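Long-range contact in cyclopenase asqI (Emericella nidulans, PDB 5YY3), which catalyses, as a zinc-dependent cyclopenase, the ring contraction of 4'-methoxycyclopenin to 4'-methoxyviridicatin, with loss of methyl isocyanate, in aspoquinolone biosynthesis: residues 214-226 with 393-405. Sequence-based numbering, arbitrary orientation.
Sequences FLYVHSQMVARYE and FWRWYKHLQYYGR
The indole of W394 carries the ring of Y225 stacked on one face, while Y397, one turn on in the same helix, sets its rim atom CD2 over the opposite face. In the Y225 stack the planes are 21° apart and the centroid of the phenol lies 4.1 Å from that of the five-membered ring. At the indole's edge, W394 CZ3 comes within 3.2 Å of M221 O, while the polar atoms of both stacked residues have partners outside these segments: W394 NE1 bonds to P388 O, Y225 OH to R177. H218 turns its edge toward the face of Y397, with CD2 3.5 Å from Y397 CD1 and the planes at 60°, and takes L400 CD1 over one of its own faces. The sulfur of M221 makes oblique Met-aromatic contacts with both W394 and Y397.

H218 is one of three zinc-binding histidines, on a helix of the tyrosinase and hemocyanin fold whose copper-type site here holds a single zinc. Helix 391-410 packs across it, the axes 8.6 Å apart at 121°, and Y397 also lies beside the ligand H186. The rotation of the H218 ring is set by a bond from ND1 to F214 O (2.8 Å), one turn back in its own helix and nearly within the imidazole plane, consistent with NE2 being the zinc ligand, as in hemocyanins and tyrosinases.

Midway along, V222 fits as a knob into the hole formed by W394, Y397, K398 and Q401. Q401 leaves its helix with CG opposite the backbone N and an extended chain, reaching past V222 to give its NE2 to S219 OG in a fairly straight bond (3.2 Å), while R405 grips its OE1 side-on through NE and NH2. K398, equally stretched, crosses E226 at about a right angle, and NZ meets the syn side of OE2 in a 2.7 Å salt bridge; V237 O is a second acceptor for this ammonium.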
loop_
_atom_site.group_PDB
_atom_site.type_symbol
_atom_site.label_atom_id
_atom_site.label_comp_id
_atom_site.label_asym_id
_atom_site.label_seq_id
_atom_site.Cartn_x
_atom_site.Cartn_y
_atom_site.Cartn_z
ATOM N N PHE A 214 -0.691 -35.261 15.824
ATOM C CA PHE A 214 0.241 -34.597 14.920
ATOM C C PHE A 214 -0.508 -33.788 13.858
ATOM O O PHE A 214 -0.295 -32.591 13.713
ATOM C CB PHE A 214 1.164 -35.648 14.272
ATOM C CG PHE A 214 1.967 -35.141 13.108
ATOM C CD1 PHE A 214 3.141 -34.441 13.311
ATOM C CD2 PHE A 214 1.562 -35.390 11.807
ATOM C CE1 PHE A 214 3.887 -33.977 12.236
ATOM C CE2 PHE A 214 2.309 -34.925 10.730
ATOM C CZ PHE A 214 3.470 -34.220 10.949
ATOM N N LEU A 215 -1.405 -34.447 13.139
ATOM C CA LEU A 215 -2.149 -33.826 12.054
ATOM C C LEU A 215 -3.102 -32.736 12.552
ATOM O O LEU A 215 -3.218 -31.660 11.955
ATOM C CB LEU A 215 -2.927 -34.906 11.299
ATOM C CG LEU A 215 -2.795 -34.972 9.780
ATOM C CD1 LEU A 215 -1.367 -34.683 9.325
ATOM C CD2 LEU A 215 -3.253 -36.352 9.290
ATOM N N TYR A 216 -3.788 -33.024 13.655
ATOM C CA TYR A 216 -4.758 -32.095 14.215
ATOM C C TYR A 216 -4.137 -30.792 14.737
ATOM O O TYR A 216 -4.637 -29.695 14.458
ATOM C CB TYR A 216 -5.521 -32.765 15.339
ATOM C CG TYR A 216 -6.414 -31.806 16.068
ATOM C CD1 TYR A 216 -7.574 -31.341 15.475
ATOM C CD2 TYR A 216 -6.087 -31.340 17.338
ATOM C CE1 TYR A 216 -8.384 -30.467 16.117
ATOM C CE2 TYR A 216 -6.906 -30.457 17.999
ATOM C CZ TYR A 216 -8.063 -30.035 17.381
ATOM O OH TYR A 216 -8.911 -29.151 17.998
ATOM N N VAL A 217 -3.062 -30.911 15.507
ATOM C CA VAL A 217 -2.379 -29.745 16.045
ATOM C C VAL A 217 -1.864 -28.855 14.919
ATOM O O VAL A 217 -2.087 -27.639 14.916
ATOM C CB VAL A 217 -1.212 -30.161 16.948
ATOM C CG1 VAL A 217 -0.330 -28.974 17.275
ATOM C CG2 VAL A 217 -1.747 -30.821 18.220
ATOM N N HIS A 218 -1.206 -29.464 13.939
ATOM C CA HIS A 218 -0.701 -28.698 12.814
ATOM C C HIS A 218 -1.813 -28.107 11.950
ATOM O O HIS A 218 -1.683 -26.983 11.469
ATOM C CB HIS A 218 0.234 -29.556 11.973
ATOM C CG HIS A 218 1.558 -29.773 12.618
ATOM N ND1 HIS A 218 1.802 -30.821 13.482
ATOM C CD2 HIS A 218 2.697 -29.042 12.579
ATOM C CE1 HIS A 218 3.047 -30.744 13.919
ATOM N NE2 HIS A 218 3.613 -29.677 13.384
ATOM N N SER A 219 -2.899 -28.845 11.749
ATOM C CA SER A 219 -4.019 -28.299 10.974
ATOM C C SER A 219 -4.719 -27.172 11.716
ATOM O O SER A 219 -5.223 -26.226 11.120
ATOM C CB SER A 219 -5.043 -29.377 10.638
ATOM O OG SER A 219 -6.152 -28.787 9.980
ATOM N N GLN A 220 -4.749 -27.289 13.032
ATOM C CA GLN A 220 -5.435 -26.320 13.851
ATOM C C GLN A 220 -4.579 -25.027 13.912
ATOM O O GLN A 220 -5.125 -23.913 13.847
ATOM C CB GLN A 220 -5.723 -26.961 15.217
ATOM C CG GLN A 220 -6.697 -26.298 16.146
ATOM C CD GLN A 220 -8.147 -26.238 15.673
ATOM O OE1 GLN A 220 -8.950 -25.552 16.295
ATOM N NE2 GLN A 220 -8.487 -26.928 14.593
ATOM N N MET A 221 -3.247 -25.135 13.953
ATOM C CA MET A 221 -2.479 -23.885 13.942
ATOM C C MET A 221 -2.495 -23.218 12.547
ATOM O O MET A 221 -2.506 -21.994 12.459
ATOM C CB MET A 221 -1.022 -24.055 14.465
ATOM C CG MET A 221 -0.206 -25.255 14.075
ATOM S SD MET A 221 1.226 -25.449 15.215
ATOM C CE MET A 221 0.338 -25.419 16.765
ATOM N N VAL A 222 -2.557 -23.997 11.474
ATOM C CA VAL A 222 -2.753 -23.438 10.131
ATOM C C VAL A 222 -4.101 -22.682 9.988
ATOM O O VAL A 222 -4.141 -21.571 9.438
ATOM C CB VAL A 222 -2.658 -24.557 9.071
ATOM C CG1 VAL A 222 -3.273 -24.129 7.723
ATOM C CG2 VAL A 222 -1.196 -24.980 8.910
ATOM N N ALA A 223 -5.197 -23.268 10.471
ATOM C CA ALA A 223 -6.491 -22.577 10.429
ATOM C C ALA A 223 -6.440 -21.234 11.173
ATOM O O ALA A 223 -6.958 -20.227 10.708
ATOM C CB ALA A 223 -7.589 -23.466 11.011
ATOM N N ARG A 224 -5.796 -21.215 12.330
ATOM C CA ARG A 224 -5.623 -19.981 13.074
ATOM C C ARG A 224 -4.702 -18.963 12.352
ATOM O O ARG A 224 -5.026 -17.769 12.261
ATOM C CB ARG A 224 -5.082 -20.297 14.468
ATOM C CG ARG A 224 -6.097 -20.983 15.389
ATOM C CD ARG A 224 -5.507 -21.166 16.779
ATOM N NE ARG A 224 -6.447 -21.772 17.717
ATOM C CZ ARG A 224 -7.251 -21.077 18.513
ATOM N NH1 ARG A 224 -7.239 -19.749 18.472
ATOM N NH2 ARG A 224 -8.083 -21.700 19.332
ATOM N N TYR A 225 -3.555 -19.431 11.858
ATOM C CA TYR A 225 -2.643 -18.583 11.099
ATOM C C TYR A 225 -3.303 -17.972 9.865
ATOM O O TYR A 225 -3.110 -16.790 9.550
ATOM C CB TYR A 225 -1.430 -19.376 10.651
ATOM C CG TYR A 225 -0.352 -18.532 9.984
ATOM C CD1 TYR A 225 0.292 -17.518 10.688
ATOM C CD2 TYR A 225 0.024 -18.755 8.656
ATOM C CE1 TYR A 225 1.299 -16.754 10.097
ATOM C CE2 TYR A 225 1.037 -17.993 8.050
ATOM C CZ TYR A 225 1.661 -16.988 8.784
ATOM O OH TYR A 225 2.668 -16.218 8.234
ATOM N N GLU A 226 -4.072 -18.789 9.159
ATOM C CA GLU A 226 -4.715 -18.329 7.945
ATOM C C GLU A 226 -5.821 -17.355 8.294
ATOM O O GLU A 226 -5.988 -16.338 7.630
ATOM C CB GLU A 226 -5.251 -19.508 7.143
ATOM C CG GLU A 226 -4.158 -20.221 6.362
ATOM C CD GLU A 226 -4.692 -20.926 5.132
ATOM O OE1 GLU A 226 -5.576 -21.798 5.275
ATOM O OE2 GLU A 226 -4.231 -20.614 4.017
ATOM N N PHE A 393 7.801 -22.613 7.225
ATOM C CA PHE A 393 7.255 -23.767 7.926
ATOM C C PHE A 393 5.732 -23.761 7.916
ATOM O O PHE A 393 5.101 -24.815 7.992
ATOM C CB PHE A 393 7.792 -23.843 9.352
ATOM C CG PHE A 393 9.252 -24.225 9.413
ATOM C CD1 PHE A 393 10.240 -23.258 9.563
ATOM C CD2 PHE A 393 9.641 -25.537 9.233
ATOM C CE1 PHE A 393 11.578 -23.608 9.600
ATOM C CE2 PHE A 393 10.990 -25.895 9.254
ATOM C CZ PHE A 393 11.952 -24.935 9.441
ATOM N N TRP A 394 5.137 -22.577 7.801
ATOM C CA TRP A 394 3.686 -22.489 7.735
ATOM C C TRP A 394 3.254 -23.025 6.397
ATOM O O TRP A 394 2.183 -23.619 6.285
ATOM C CB TRP A 394 3.197 -21.048 7.982
ATOM C CG TRP A 394 3.355 -20.719 9.430
ATOM C CD1 TRP A 394 4.415 -20.100 10.017
ATOM C CD2 TRP A 394 2.467 -21.093 10.494
ATOM N NE1 TRP A 394 4.227 -20.024 11.379
ATOM C CE2 TRP A 394 3.035 -20.628 11.695
ATOM C CE3 TRP A 394 1.234 -21.757 10.543
ATOM C CZ2 TRP A 394 2.416 -20.809 12.932
ATOM C CZ3 TRP A 394 0.621 -21.931 11.762
ATOM C CH2 TRP A 394 1.209 -21.452 12.945
ATOM N N ARG A 395 4.111 -22.881 5.389
ATOM C CA ARG A 395 3.787 -23.447 4.083
ATOM C C ARG A 395 3.907 -24.979 4.143
ATOM O O ARG A 395 3.117 -25.695 3.523
ATOM C CB ARG A 395 4.674 -22.846 2.983
ATOM C CG ARG A 395 4.533 -21.310 2.856
ATOM C CD ARG A 395 5.077 -20.781 1.510
ATOM N NE ARG A 395 4.600 -21.657 0.456
ATOM C CZ ARG A 395 5.075 -21.683 -0.780
ATOM N NH1 ARG A 395 6.044 -20.839 -1.142
ATOM N NH2 ARG A 395 4.570 -22.561 -1.649
ATOM N N TRP A 396 4.865 -25.483 4.918
ATOM C CA TRP A 396 4.939 -26.921 5.137
ATOM C C TRP A 396 3.757 -27.418 5.995
ATOM O O TRP A 396 3.129 -28.430 5.656
ATOM C CB TRP A 396 6.276 -27.313 5.782
ATOM C CG TRP A 396 6.439 -28.813 5.925
ATOM C CD1 TRP A 396 6.332 -29.536 7.073
ATOM C CD2 TRP A 396 6.723 -29.758 4.879
ATOM N NE1 TRP A 396 6.533 -30.873 6.812
ATOM C CE2 TRP A 396 6.775 -31.036 5.467
ATOM C CE3 TRP A 396 6.920 -29.651 3.497
ATOM C CZ2 TRP A 396 7.028 -32.199 4.736
ATOM C CZ3 TRP A 396 7.177 -30.801 2.768
ATOM C CH2 TRP A 396 7.232 -32.061 3.390
ATOM N N TYR A 397 3.443 -26.722 7.091
ATOM C CA TYR A 397 2.293 -27.121 7.921
ATOM C C TYR A 397 1.009 -27.185 7.088
ATOM O O TYR A 397 0.193 -28.085 7.275
ATOM C CB TYR A 397 2.076 -26.167 9.097
ATOM C CG TYR A 397 3.242 -25.996 10.062
ATOM C CD1 TYR A 397 4.221 -26.979 10.214
ATOM C CD2 TYR A 397 3.360 -24.833 10.816
ATOM C CE1 TYR A 397 5.287 -26.802 11.113
ATOM C CE2 TYR A 397 4.415 -24.647 11.707
ATOM C CZ TYR A 397 5.375 -25.633 11.852
ATOM O OH TYR A 397 6.414 -25.434 12.736
ATOM N N LYS A 398 0.823 -26.256 6.153
ATOM C CA LYS A 398 -0.397 -26.325 5.349
ATOM C C LYS A 398 -0.328 -27.502 4.369
ATOM O O LYS A 398 -1.363 -28.063 4.007
ATOM C CB LYS A 398 -0.678 -25.022 4.591
ATOM C CG LYS A 398 -2.039 -25.068 3.877
ATOM C CD LYS A 398 -2.549 -23.698 3.473
ATOM C CE LYS A 398 -3.742 -23.810 2.522
ATOM N NZ LYS A 398 -4.182 -22.466 1.995
ATOM N N HIS A 399 0.882 -27.900 3.967
ATOM C CA HIS A 399 1.044 -29.127 3.178
ATOM C C HIS A 399 0.641 -30.348 3.988
ATOM O O HIS A 399 -0.106 -31.183 3.497
ATOM C CB HIS A 399 2.480 -29.300 2.687
ATOM C CG HIS A 399 2.716 -30.588 1.956
ATOM N ND1 HIS A 399 1.981 -30.968 0.851
ATOM C CD2 HIS A 399 3.619 -31.577 2.163
ATOM C CE1 HIS A 399 2.414 -32.134 0.413
ATOM N NE2 HIS A 399 3.409 -32.525 1.189
ATOM N N LEU A 400 1.154 -30.467 5.213
ATOM C CA LEU A 400 0.675 -31.504 6.138
ATOM C C LEU A 400 -0.852 -31.507 6.213
ATOM O O LEU A 400 -1.485 -32.566 6.148
ATOM C CB LEU A 400 1.257 -31.303 7.547
ATOM C CG LEU A 400 2.780 -31.371 7.616
ATOM C CD1 LEU A 400 3.260 -31.105 9.029
ATOM C CD2 LEU A 400 3.255 -32.737 7.128
ATOM N N GLN A 401 -1.445 -30.315 6.337
ATOM C CA GLN A 401 -2.902 -30.212 6.436
ATOM C C GLN A 401 -3.592 -30.826 5.208
ATOM O O GLN A 401 -4.713 -31.349 5.309
ATOM C CB GLN A 401 -3.334 -28.755 6.598
ATOM C CG GLN A 401 -4.812 -28.584 6.936
ATOM C CD GLN A 401 -5.313 -27.165 6.682
ATOM O OE1 GLN A 401 -5.219 -26.649 5.558
ATOM N NE2 GLN A 401 -5.852 -26.527 7.726
ATOM N N TYR A 402 -2.922 -30.773 4.058
ATOM C CA TYR A 402 -3.490 -31.310 2.816
ATOM C C TYR A 402 -3.772 -32.812 2.935
ATOM O O TYR A 402 -4.813 -33.300 2.474
ATOM C CB TYR A 402 -2.560 -31.020 1.627
ATOM C CG TYR A 402 -3.035 -31.585 0.310
ATOM C CD1 TYR A 402 -4.331 -31.368 -0.130
ATOM C CD2 TYR A 402 -2.177 -32.320 -0.507
ATOM C CE1 TYR A 402 -4.785 -31.886 -1.334
ATOM C CE2 TYR A 402 -2.610 -32.841 -1.725
ATOM C CZ TYR A 402 -3.917 -32.621 -2.134
ATOM O OH TYR A 402 -4.364 -33.122 -3.339
ATOM N N TYR A 403 -2.873 -33.544 3.578
ATOM C CA TYR A 403 -3.094 -34.972 3.760
ATOM C C TYR A 403 -4.358 -35.206 4.590
ATOM O O TYR A 403 -5.174 -36.093 4.279
ATOM C CB TYR A 403 -1.879 -35.625 4.413
ATOM C CG TYR A 403 -0.643 -35.591 3.540
ATOM C CD1 TYR A 403 -0.369 -36.621 2.652
ATOM C CD2 TYR A 403 0.234 -34.510 3.588
ATOM C CE1 TYR A 403 0.759 -36.588 1.850
ATOM C CE2 TYR A 403 1.353 -34.461 2.786
ATOM C CZ TYR A 403 1.618 -35.499 1.924
ATOM O OH TYR A 403 2.750 -35.447 1.137
ATOM N N GLY A 404 -4.527 -34.386 5.624
ATOM C CA GLY A 404 -5.755 -34.370 6.407
ATOM C C GLY A 404 -7.005 -34.098 5.591
ATOM O O GLY A 404 -8.023 -34.747 5.795
ATOM N N ARG A 405 -6.947 -33.146 4.665
ATOM C CA ARG A 405 -8.092 -32.876 3.797
ATOM C C ARG A 405 -8.444 -34.080 2.923
ATOM O O ARG A 405 -9.626 -34.400 2.755
ATOM C CB ARG A 405 -7.828 -31.657 2.911
ATOM C CG ARG A 405 -7.648 -30.369 3.696
ATOM C CD ARG A 405 -7.371 -29.186 2.773
ATOM N NE ARG A 405 -7.290 -27.948 3.540
ATOM C CZ ARG A 405 -8.329 -27.159 3.756
ATOM N NH1 ARG A 405 -9.514 -27.501 3.264
ATOM N NH2 ARG A 405 -8.194 -26.056 4.476
HETATM O O HOH W 1 -7.273 -23.938 7.220
#